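Ancestral D-type dye decolorizing peroxidase (Geotrichum candidum, PDB 7ANV) probably uses the iron of its bound haem to reduce hydrogen peroxide while oxidising dyes and related substrates. Local coordinates at residues Ser333-Pro338 with Asn452-Glu457. Residues are numbered along the deposited sequence; the frame is centred on the assembly and turned at random.
Sequences SQTRCP and NNQANE. With SO4 (sulfate ion), chain I.
Gln454 OE1 is gripped twice: it accepts the backbone N-H of Gln334, 2.9 Å from N to OE1, and a proton from a water whose oxygen lies 2.8 Å from OE1. The backbone bond is bent, 146° at the hydrogen, and its donor stands above the carbonyl plane of the Gln454 amide. The same water accepts from Gln334 NE2 at 3.0 Å, joining two amides whose planes lie 84° apart. Beside this bridge, Gln334 CB comes within 3.3 Å of Gln454 OE1. With chi2 at 171°, Gln454 runs out extended from a type I turn, Asn453 to Asn456, and lays its amide against the 333-338 loop. Its NE2 donates to Asp332 O and Pro451 O, while Gln334 OE1 takes the N-H of Phe339. Within the turn, Ala455 N donates to O3 of a sulfate, probably from the crystallisation liquor, at 2.9 Å. Cut back to an alanine, Gln454 would probably leave Gln334 N without this acceptor, Asp332 O with one donor fewer beside Thr335 OG1, and the water bridge severed. One amide, donating and accepting at once, thus ties the loop between helices 309-312 and 342-346 to that between strands 445-446 and 458-459 by directed polar bonds more than by apolar burial.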
loop_
_atom_site.group_PDB
_atom_site.type_symbol
_atom_site.label_atom_id
_atom_site.label_comp_id
_atom_site.label_asym_id
_atom_site.label_seq_id
_atom_site.Cartn_x
_atom_site.Cartn_y
_atom_site.Cartn_z
ATOM N N SER A 333 -14.920 13.392 20.517
ATOM C CA SER A 333 -14.958 12.025 19.948
ATOM C C SER A 333 -13.573 11.484 19.540
ATOM O O SER A 333 -13.548 10.365 19.023
ATOM C CB SER A 333 -15.896 11.918 18.788
ATOM O OG SER A 333 -15.524 12.851 17.805
ATOM N N GLN A 334 -12.474 12.209 19.770
ATOM C CA GLN A 334 -11.102 11.714 19.444
ATOM C C GLN A 334 -10.447 11.139 20.706
ATOM O O GLN A 334 -9.227 10.901 20.693
ATOM C CB GLN A 334 -10.277 12.846 18.840
ATOM C CG GLN A 334 -10.874 13.379 17.551
ATOM C CD GLN A 334 -9.929 14.328 16.863
ATOM O OE1 GLN A 334 -9.004 13.911 16.169
ATOM N NE2 GLN A 334 -10.122 15.625 17.081
ATOM N N THR A 335 -11.226 10.796 21.736
ATOM C CA THR A 335 -10.658 10.269 22.997
ATOM C C THR A 335 -9.805 9.027 22.719
ATOM O O THR A 335 -8.687 8.907 23.278
ATOM C CB THR A 335 -11.771 9.944 23.992
ATOM O OG1 THR A 335 -12.413 11.182 24.320
ATOM C CG2 THR A 335 -11.273 9.219 25.224
ATOM N N ARG A 336 -10.296 8.096 21.893
ATOM C CA ARG A 336 -9.618 6.783 21.719
ATOM C C ARG A 336 -8.717 6.794 20.491
ATOM O O ARG A 336 -7.656 6.180 20.542
ATOM C CB ARG A 336 -10.643 5.654 21.622
ATOM C CG ARG A 336 -11.624 5.661 22.783
ATOM C CD ARG A 336 -12.690 4.586 22.649
ATOM N NE ARG A 336 -12.117 3.276 22.871
ATOM C CZ ARG A 336 -12.001 2.707 24.074
ATOM N NH1 ARG A 336 -12.292 3.353 25.193
ATOM N NH2 ARG A 336 -11.515 1.488 24.172
ATOM N N CYS A 337 -9.126 7.456 19.411
ATOM C CA CYS A 337 -8.320 7.521 18.172
ATOM C C CYS A 337 -8.541 8.865 17.515
ATOM O O CYS A 337 -9.673 9.239 17.199
ATOM C CB CYS A 337 -8.756 6.423 17.223
ATOM S SG CYS A 337 -7.732 6.278 15.749
ATOM N N PRO A 338 -7.467 9.618 17.245
ATOM C CA PRO A 338 -7.625 10.865 16.498
ATOM C C PRO A 338 -8.259 10.580 15.129
ATOM O O PRO A 338 -7.987 9.549 14.522
ATOM C CB PRO A 338 -6.202 11.391 16.370
ATOM C CG PRO A 338 -5.490 10.731 17.527
ATOM C CD PRO A 338 -6.077 9.349 17.644
ATOM N N ASN A 452 -7.030 14.534 26.210
ATOM C CA ASN A 452 -7.695 15.399 27.225
ATOM C C ASN A 452 -7.678 16.849 26.761
ATOM O O ASN A 452 -8.253 17.703 27.517
ATOM C CB ASN A 452 -7.099 15.207 28.617
ATOM C CG ASN A 452 -7.258 13.773 29.070
ATOM O OD1 ASN A 452 -6.378 12.946 28.850
ATOM N ND2 ASN A 452 -8.420 13.454 29.640
ATOM N N ASN A 453 -7.092 17.143 25.583
ATOM C CA ASN A 453 -7.098 18.525 25.023
ATOM C C ASN A 453 -7.163 18.419 23.511
ATOM O O ASN A 453 -6.222 18.778 22.854
ATOM C CB ASN A 453 -5.893 19.367 25.426
ATOM C CG ASN A 453 -5.812 19.579 26.920
ATOM O OD1 ASN A 453 -6.574 20.369 27.481
ATOM N ND2 ASN A 453 -4.894 18.881 27.566
ATOM N N GLN A 454 -8.273 17.889 23.012
ATOM C CA GLN A 454 -8.374 17.423 21.618
ATOM C C GLN A 454 -8.357 18.615 20.657
ATOM O O GLN A 454 -8.077 18.382 19.503
ATOM C CB GLN A 454 -9.633 16.590 21.427
ATOM C CG GLN A 454 -9.535 15.247 22.145
ATOM C CD GLN A 454 -10.836 14.495 22.163
ATOM O OE1 GLN A 454 -11.665 14.616 21.261
ATOM N NE2 GLN A 454 -11.028 13.737 23.224
ATOM N N ALA A 455 -8.686 19.835 21.079
ATOM C CA ALA A 455 -8.624 21.006 20.170
ATOM C C ALA A 455 -7.172 21.439 19.885
ATOM O O ALA A 455 -6.968 22.153 18.866
ATOM C CB ALA A 455 -9.423 22.152 20.709
ATOM N N ASN A 456 -6.217 21.077 20.735
ATOM C CA ASN A 456 -4.793 21.482 20.575
ATOM C C ASN A 456 -4.194 20.894 19.290
ATOM O O ASN A 456 -4.261 19.656 19.052
ATOM C CB ASN A 456 -3.982 21.154 21.825
ATOM C CG ASN A 456 -4.368 22.041 22.997
ATOM O OD1 ASN A 456 -5.065 23.053 22.819
ATOM N ND2 ASN A 456 -3.965 21.659 24.205
ATOM N N GLU A 457 -3.592 21.769 18.488
ATOM C CA GLU A 457 -2.985 21.418 17.185
ATOM C C GLU A 457 -1.543 20.998 17.432
ATOM O O GLU A 457 -0.822 21.645 18.223
ATOM C CB GLU A 457 -2.930 22.615 16.235
ATOM C CG GLU A 457 -4.274 23.144 15.768
ATOM C CD GLU A 457 -5.015 22.188 14.874
ATOM O OE1 GLU A 457 -4.364 21.254 14.392
ATOM O OE2 GLU A 457 -6.244 22.340 14.695
HETATM S S SO4 I . -10.282 20.970 24.492
HETATM O O1 SO4 I . -10.393 22.334 24.956
HETATM O O2 SO4 I . -10.378 20.067 25.630
HETATM O O3 SO4 I . -9.006 20.802 23.827
HETATM O O4 SO4 I . -11.346 20.689 23.562
HETATM O O HOH W 1 -12.263 16.259 19.026
#